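Local coordinates for protein peptidoglycan N-acetylglucosamine deacetylase (Agathobacter rectalis, PDB 5JMU) that probably removes acetyl groups from N-acetylglucosamine of peptidoglycan, using a zinc ion held in its NodB-type catalytic domain, at residues D13-T25 with N206-P218. Sequence-based numbering, arbitrary orientation.
Sequences DTVNPGNKIIYLT and NGYTFLPLTTSSP
Ile21 and Ile22 pair in parallel with Thr209 and Phe210, placing the short strand 209-210 beside strand 21-27 in the central parallel sheet of the NodB-type deacetylase domain. Ile22 N donates to Thr209 O at 2.9 Å, and Ile22 O accepts from Leu211 N. The packing is tight on the face of Ile22 and Phe210. There Ile22 CG2 touches Phe210 CE2 at 3.7 Å, and Leu24 CG meets the ring edge. Val175 of helix 164-175 also touches Ile22.

On the other face the Tyr23 ring is clamped. Leu213 CD2 sits over one side, 3.7 Å from the ring centroid, and Ile21 CG2 covers the opposite one. Pro212 O lies at the ring edge, in plane. With an alanine here, Leu213 CD2 would probably lose its aromatic platform and the water between Tyr23 OH and Ser217 OG one of its partners.

The exposed Thr14-Val15 end is looser. Val15 N donates a straight hydrogen bond to Ser216 O at 2.8 Å, while Thr14 CB and CG2 lie against Ser216 O and Ser217 O. At the other end, partly exposed Lys20 is gripped through its side chain. It bends at chi3 (80°), which lays CE over the Tyr208 ring face. Its NZ then donates to Asn206 O at 2.9 Å, 17° from the carbonyl plane.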
ATOM      1  N   ASP A  13       2.306  21.348   1.800  1.00 19.38           N
ATOM      2  CA  ASP A  13       2.926  20.926   0.548  1.00 17.65           C
ATOM      3  C   ASP A  13       3.757  19.678   0.718  1.00 18.71           C
ATOM      4  O   ASP A  13       4.357  19.432   1.765  1.00 20.05           O
ATOM      5  CB  ASP A  13       3.825  22.012  -0.010  1.00 24.08           C
ATOM      6  CG  ASP A  13       3.054  23.223  -0.515  1.00 39.43           C
ATOM      7  OD1 ASP A  13       1.832  23.115  -0.773  1.00 42.95           O
ATOM      8  OD2 ASP A  13       3.685  24.281  -0.676  1.00 41.85           O
ATOM      9  N   THR A  14       3.828  18.906  -0.352  1.00 14.90           N
ATOM     10  CA  THR A  14       4.668  17.725  -0.360  1.00 14.89           C
ATOM     11  C   THR A  14       5.980  18.134  -1.009  1.00 14.55           C
ATOM     12  O   THR A  14       6.108  19.246  -1.499  1.00 18.03           O
ATOM     13  CB  THR A  14       4.007  16.563  -1.077  1.00 16.65           C
ATOM     14  OG1 THR A  14       3.582  16.969  -2.381  1.00 18.59           O
ATOM     15  CG2 THR A  14       2.776  16.106  -0.274  1.00 15.95           C
ATOM     16  N   VAL A  15       6.950  17.236  -0.932  1.00 12.47           N
ATOM     17  CA  VAL A  15       8.277  17.487  -1.474  1.00 13.66           C
ATOM     18  C   VAL A  15       8.428  16.731  -2.775  1.00 12.37           C
ATOM     19  O   VAL A  15       8.268  15.516  -2.823  1.00 14.69           O
ATOM     20  CB  VAL A  15       9.334  17.044  -0.452  1.00 16.79           C
ATOM     21  CG1 VAL A  15      10.766  17.213  -0.997  1.00 19.31           C
ATOM     22  CG2 VAL A  15       9.143  17.806   0.812  1.00 16.98           C
ATOM     23  N   ASN A  16       8.768  17.454  -3.842  1.00 13.51           N
ATOM     24  CA  ASN A  16       8.962  16.790  -5.126  1.00 13.65           C
ATOM     25  C   ASN A  16      10.099  15.748  -5.049  1.00 14.84           C
ATOM     26  O   ASN A  16      11.193  16.100  -4.670  1.00 14.22           O
ATOM     27  CB  ASN A  16       9.281  17.842  -6.187  1.00 16.07           C
ATOM     28  CG  ASN A  16       9.274  17.255  -7.582  1.00 28.26           C
ATOM     29  OD1 ASN A  16      10.182  16.539  -7.956  1.00 25.35           O
ATOM     30  ND2 ASN A  16       8.245  17.554  -8.346  1.00 35.77           N
ATOM     31  N   PRO A  17       9.818  14.471  -5.398  1.00 13.99           N
ATOM     32  CA  PRO A  17      10.778  13.371  -5.228  1.00 14.81           C
ATOM     33  C   PRO A  17      11.710  13.222  -6.406  1.00 17.10           C
ATOM     34  O   PRO A  17      12.609  12.378  -6.325  1.00 14.80           O
ATOM     35  CB  PRO A  17       9.880  12.130  -5.119  1.00 13.17           C
ATOM     36  CG  PRO A  17       8.728  12.472  -6.014  1.00 15.12           C
ATOM     37  CD  PRO A  17       8.478  13.975  -5.766  1.00 14.12           C
ATOM     38  N   GLY A  18      11.556  14.044  -7.454  1.00 14.25           N
ATOM     39  CA  GLY A  18      12.405  13.918  -8.624  1.00 11.72           C
ATOM     40  C   GLY A  18      11.651  13.302  -9.781  1.00 14.85           C
ATOM     41  O   GLY A  18      10.427  13.286  -9.829  1.00 16.13           O
ATOM     42  N   ASN A  19      12.398  12.746 -10.712  1.00 12.84           N
ATOM     43  CA  ASN A  19      11.777  12.222 -11.918  1.00 16.10           C
ATOM     44  C   ASN A  19      12.021  10.720 -12.064  1.00 15.16           C
ATOM     45  O   ASN A  19      13.024  10.200 -11.551  1.00 17.85           O
ATOM     46  CB  ASN A  19      12.313  12.979 -13.125  1.00 16.50           C
ATOM     47  CG  ASN A  19      11.974  14.447 -13.051  1.00 20.13           C
ATOM     48  OD1 ASN A  19      10.831  14.814 -12.754  1.00 18.85           O
ATOM     49  ND2 ASN A  19      12.990  15.298 -13.195  1.00 24.93           N
ATOM     50  N   LYS A  20      11.112  10.058 -12.780  1.00 14.52           N
ATOM     51  CA  LYS A  20      11.157   8.600 -13.009  1.00 14.16           C
ATOM     52  C   LYS A  20      11.249   7.883 -11.663  1.00 14.21           C
ATOM     53  O   LYS A  20      12.213   7.153 -11.374  1.00 15.89           O
ATOM     54  CB  LYS A  20      12.294   8.234 -13.963  1.00 15.47           C
ATOM     55  CG  LYS A  20      11.987   8.682 -15.385  1.00 19.53           C
ATOM     56  CD  LYS A  20      13.155   8.517 -16.336  1.00 25.57           C
ATOM     57  CE  LYS A  20      13.261   7.130 -16.790  1.00 31.13           C
ATOM     58  NZ  LYS A  20      14.174   7.079 -17.962  1.00 34.28           N
ATOM     59  N   ILE A  21      10.189   8.063 -10.868  1.00 10.95           N
ATOM     60  CA  ILE A  21      10.120   7.527  -9.507  1.00 10.48           C
ATOM     61  C   ILE A  21       9.147   6.364  -9.499  1.00 11.45           C
ATOM     62  O   ILE A  21       8.076   6.454 -10.103  1.00 11.14           O
ATOM     63  CB  ILE A  21       9.636   8.585  -8.506  1.00 10.67           C
ATOM     64  CG1 ILE A  21      10.560   9.827  -8.525  1.00 12.62           C
ATOM     65  CG2 ILE A  21       9.453   7.973  -7.108  1.00 12.28           C
ATOM     66  CD1 ILE A  21      12.034   9.511  -8.220  1.00 13.11           C
ATOM     67  N   ILE A  22       9.502   5.287  -8.798  1.00 12.11           N
ATOM     68  CA  ILE A  22       8.560   4.172  -8.562  1.00 10.59           C
ATOM     69  C   ILE A  22       8.455   3.900  -7.072  1.00  9.93           C
ATOM     70  O   ILE A  22       9.472   3.604  -6.398  1.00 10.58           O
ATOM     71  CB  ILE A  22       8.997   2.885  -9.289  1.00 10.90           C
ATOM     72  CG1 ILE A  22       9.136   3.148 -10.803  1.00 12.29           C
ATOM     73  CG2 ILE A  22       7.955   1.764  -9.030  1.00 10.87           C
ATOM     74  CD1 ILE A  22       9.821   2.024 -11.552  1.00 13.22           C
ATOM     75  N   TYR A  23       7.222   3.938  -6.571  1.00 10.89           N
ATOM     76  CA  TYR A  23       6.953   3.503  -5.206  1.00 10.64           C
ATOM     77  C   TYR A  23       6.335   2.124  -5.343  1.00  9.70           C
ATOM     78  O   TYR A  23       5.152   2.019  -5.712  1.00  9.60           O
ATOM     79  CB  TYR A  23       5.991   4.452  -4.487  1.00  9.02           C
ATOM     80  CG  TYR A  23       6.484   5.890  -4.316  1.00 10.30           C
ATOM     81  CD1 TYR A  23       7.305   6.259  -3.256  1.00 10.88           C
ATOM     82  CD2 TYR A  23       6.031   6.897  -5.183  1.00  9.83           C
ATOM     83  CE1 TYR A  23       7.706   7.589  -3.100  1.00 10.32           C
ATOM     84  CE2 TYR A  23       6.432   8.235  -5.033  1.00 11.92           C
ATOM     85  CZ  TYR A  23       7.266   8.576  -3.989  1.00 10.58           C
ATOM     86  OH  TYR A  23       7.652   9.895  -3.846  1.00 12.55           O
ATOM     87  N   LEU A  24       7.101   1.062  -5.055  1.00  8.64           N
ATOM     88  CA  LEU A  24       6.497  -0.274  -5.001  1.00 10.33           C
ATOM     89  C   LEU A  24       5.723  -0.376  -3.690  1.00 10.65           C
ATOM     90  O   LEU A  24       6.247  -0.031  -2.603  1.00 11.32           O
ATOM     91  CB  LEU A  24       7.572  -1.383  -5.044  1.00 11.45           C
ATOM     92  CG  LEU A  24       8.320  -1.527  -6.349  1.00  9.68           C
ATOM     93  CD1 LEU A  24       9.437  -2.578  -6.180  1.00 12.26           C
ATOM     94  CD2 LEU A  24       7.349  -1.946  -7.426  1.00 12.72           C
ATOM     95  N   THR A  25       4.465  -0.801  -3.769  1.00 10.14           N
ATOM     96  CA  THR A  25       3.666  -0.963  -2.552  1.00 10.79           C
ATOM     97  C   THR A  25       3.000  -2.312  -2.542  1.00 10.60           C
ATOM     98  O   THR A  25       2.648  -2.869  -3.586  1.00 10.35           O
ATOM     99  CB  THR A  25       2.590   0.139  -2.386  1.00 10.50           C
ATOM    100  OG1 THR A  25       1.476  -0.065  -3.297  1.00 11.19           O
ATOM    101  CG2 THR A  25       3.214   1.514  -2.650  1.00 12.10           C
ATOM    102  N   ASN A 206      16.530   1.242 -16.551  1.00 16.76           N
ATOM    103  CA  ASN A 206      15.917   2.283 -17.382  1.00 17.34           C
ATOM    104  C   ASN A 206      15.825   3.664 -16.703  1.00 15.95           C
ATOM    105  O   ASN A 206      15.030   4.491 -17.115  1.00 20.22           O
ATOM    106  CB  ASN A 206      14.539   1.840 -17.836  1.00 16.37           C
ATOM    107  CG  ASN A 206      14.638   0.836 -18.972  1.00 22.91           C
ATOM    108  OD1 ASN A 206      14.775   1.232 -20.131  1.00 26.86           O
ATOM    109  ND2 ASN A 206      14.668  -0.470 -18.633  1.00 17.91           N
ATOM    110  N   GLY A 207      16.625   3.898 -15.676  1.00 16.18           N
ATOM    111  CA  GLY A 207      16.739   5.251 -15.122  1.00 17.44           C
ATOM    112  C   GLY A 207      15.730   5.566 -14.036  1.00 17.17           C
ATOM    113  O   GLY A 207      15.637   6.710 -13.576  1.00 16.84           O
ATOM    114  N   TYR A 208      14.972   4.557 -13.628  1.00 12.88           N
ATOM    115  CA  TYR A 208      13.997   4.758 -12.550  1.00 12.59           C
ATOM    116  C   TYR A 208      14.638   4.598 -11.169  1.00 13.76           C
ATOM    117  O   TYR A 208      15.592   3.799 -10.997  1.00 16.53           O
ATOM    118  CB  TYR A 208      12.817   3.770 -12.666  1.00 13.40           C
ATOM    119  CG  TYR A 208      11.943   4.062 -13.846  1.00 12.71           C
ATOM    120  CD1 TYR A 208      12.292   3.611 -15.125  1.00 14.92           C
ATOM    121  CD2 TYR A 208      10.826   4.856 -13.703  1.00 11.88           C
ATOM    122  CE1 TYR A 208      11.512   3.899 -16.219  1.00 16.06           C
ATOM    123  CE2 TYR A 208      10.017   5.165 -14.815  1.00 15.91           C
ATOM    124  CZ  TYR A 208      10.386   4.673 -16.061  1.00 15.52           C
ATOM    125  OH  TYR A 208       9.632   4.931 -17.172  1.00 18.29           O
ATOM    126  N   THR A 209      14.082   5.331 -10.200  1.00 10.79           N
ATOM    127  CA  THR A 209      14.511   5.258  -8.787  1.00 10.89           C
ATOM    128  C   THR A 209      13.352   4.715  -7.969  1.00 12.34           C
ATOM    129  O   THR A 209      12.249   5.265  -8.037  1.00 12.61           O
ATOM    130  CB  THR A 209      14.910   6.638  -8.241  1.00 10.61           C
ATOM    131  OG1 THR A 209      16.035   7.092  -9.012  1.00 13.98           O
ATOM    132  CG2 THR A 209      15.328   6.494  -6.772  1.00 13.35           C
ATOM    133  N   PHE A 210      13.601   3.645  -7.209  1.00 11.18           N
ATOM    134  CA  PHE A 210      12.621   3.062  -6.289  1.00 10.96           C
ATOM    135  C   PHE A 210      12.719   3.697  -4.941  1.00 11.51           C
ATOM    136  O   PHE A 210      13.808   3.757  -4.345  1.00 12.28           O
ATOM    137  CB  PHE A 210      12.845   1.560  -6.171  1.00 11.15           C
ATOM    138  CG  PHE A 210      12.506   0.816  -7.435  1.00 10.05           C
ATOM    139  CD1 PHE A 210      13.481   0.657  -8.431  1.00 12.53           C
ATOM    140  CD2 PHE A 210      11.253   0.271  -7.626  1.00 12.46           C
ATOM    141  CE1 PHE A 210      13.184  -0.003  -9.641  1.00 13.67           C
ATOM    142  CE2 PHE A 210      10.948  -0.408  -8.776  1.00 11.32           C
ATOM    143  CZ  PHE A 210      11.918  -0.544  -9.818  1.00 12.38           C
ATOM    144  N   LEU A 211      11.577   4.196  -4.446  1.00  9.44           N
ATOM    145  CA  LEU A 211      11.544   4.858  -3.157  1.00 11.64           C
ATOM    146  C   LEU A 211      10.435   4.284  -2.282  1.00 11.87           C
ATOM    147  O   LEU A 211       9.434   3.773  -2.801  1.00 11.36           O
ATOM    148  CB  LEU A 211      11.303   6.341  -3.363  1.00 10.84           C
ATOM    149  CG  LEU A 211      12.355   7.178  -4.070  1.00 12.26           C
ATOM    150  CD1 LEU A 211      11.842   8.616  -4.261  1.00 14.63           C
ATOM    151  CD2 LEU A 211      13.614   7.135  -3.237  1.00 14.76           C
ATOM    152  N   PRO A 212      10.550   4.407  -0.961  1.00 10.94           N
ATOM    153  CA  PRO A 212       9.433   4.164  -0.027  1.00 12.00           C
ATOM    154  C   PRO A 212       8.583   5.433   0.138  1.00 11.39           C
ATOM    155  O   PRO A 212       9.082   6.553  -0.057  1.00 11.03           O
ATOM    156  CB  PRO A 212      10.122   3.827   1.291  1.00 13.32           C
ATOM    157  CG  PRO A 212      11.396   4.772   1.255  1.00 11.57           C
ATOM    158  CD  PRO A 212      11.776   4.874  -0.265  1.00 11.66           C
ATOM    159  N   LEU A 213       7.301   5.261   0.472  1.00 12.64           N
ATOM    160  CA  LEU A 213       6.453   6.426   0.723  1.00 10.85           C
ATOM    161  C   LEU A 213       6.804   6.976   2.072  1.00 10.10           C
ATOM    162  O   LEU A 213       6.991   6.219   3.044  1.00 13.80           O
ATOM    163  CB  LEU A 213       4.956   6.041   0.672  1.00 10.46           C
ATOM    164  CG  LEU A 213       4.416   5.780  -0.748  1.00 12.08           C
ATOM    165  CD1 LEU A 213       3.079   5.031  -0.647  1.00 14.08           C
ATOM    166  CD2 LEU A 213       4.286   7.070  -1.543  1.00 10.60           C
ATOM    167  N   THR A 214       6.852   8.308   2.188  1.00 10.21           N
ATOM    168  CA  THR A 214       7.023   8.956   3.478  1.00 10.07           C
ATOM    169  C   THR A 214       5.985  10.059   3.612  1.00 14.08           C
ATOM    170  O   THR A 214       5.219  10.312   2.705  1.00 12.91           O
ATOM    171  CB  THR A 214       8.420   9.552   3.650  1.00 18.04           C
ATOM    172  OG1 THR A 214       8.566  10.666   2.754  1.00 20.96           O
ATOM    173  CG2 THR A 214       9.466   8.509   3.320  1.00 16.56           C
ATOM    174  N   THR A 215       5.975  10.710   4.759  1.00 14.07           N
ATOM    175  CA  THR A 215       4.959  11.738   4.977  1.00 16.57           C
ATOM    176  C   THR A 215       5.169  12.976   4.101  1.00 17.78           C
ATOM    177  O   THR A 215       4.258  13.773   3.963  1.00 20.47           O
ATOM    178  CB  THR A 215       4.910  12.175   6.458  1.00 15.86           C
ATOM    179  OG1 THR A 215       6.199  12.617   6.849  1.00 18.86           O
ATOM    180  CG2 THR A 215       4.458  10.972   7.329  1.00 20.89           C
ATOM    181  N   SER A 216       6.352  13.125   3.517  1.00 17.79           N
ATOM    182  CA  SER A 216       6.561  14.246   2.609  1.00 19.94           C
ATOM    183  C   SER A 216       6.393  13.842   1.141  1.00 17.73           C
ATOM    184  O   SER A 216       6.535  14.698   0.263  1.00 19.84           O
ATOM    185  CB  SER A 216       7.937  14.876   2.864  1.00 26.96           C
ATOM    186  OG  SER A 216       8.912  13.881   2.845  1.00 29.30           O
ATOM    187  N   SER A 217       6.106  12.556   0.862  1.00 14.59           N
ATOM    188  CA  SER A 217       5.866  12.124  -0.519  1.00 13.72           C
ATOM    189  C   SER A 217       4.554  12.679  -1.058  1.00 14.69           C
ATOM    190  O   SER A 217       3.561  12.788  -0.330  1.00 16.12           O
ATOM    191  CB  SER A 217       5.803  10.591  -0.640  1.00 12.69           C
ATOM    192  OG  SER A 217       6.989  10.012  -0.133  1.00 14.75           O
ATOM    193  N   PRO A 218       4.522  12.952  -2.369  1.00 13.92           N
ATOM    194  CA  PRO A 218       3.197  13.184  -2.978  1.00 13.24           C
ATOM    195  C   PRO A 218       2.349  11.916  -2.850  1.00 18.05           C
ATOM    196  O   PRO A 218       2.884  10.822  -3.031  1.00 21.78           O
ATOM    197  CB  PRO A 218       3.533  13.523  -4.448  1.00 13.35           C
ATOM    198  CG  PRO A 218       4.855  12.769  -4.713  1.00 19.16           C
ATOM    199  CD  PRO A 218       5.620  12.907  -3.354  1.00 15.99           C
TER
HETATM  200  O   HOH W   1      15.144   8.308 -11.364  1.00 15.03           O
HETATM  201  O   HOH W   2       9.094  10.598  -1.704  1.00 13.80           O
HETATM  202  O   HOH W   3       9.867   1.176  -4.086  1.00 10.46           O
HETATM  203  O   HOH W   4       7.095   2.477  -1.895  1.00 11.53           O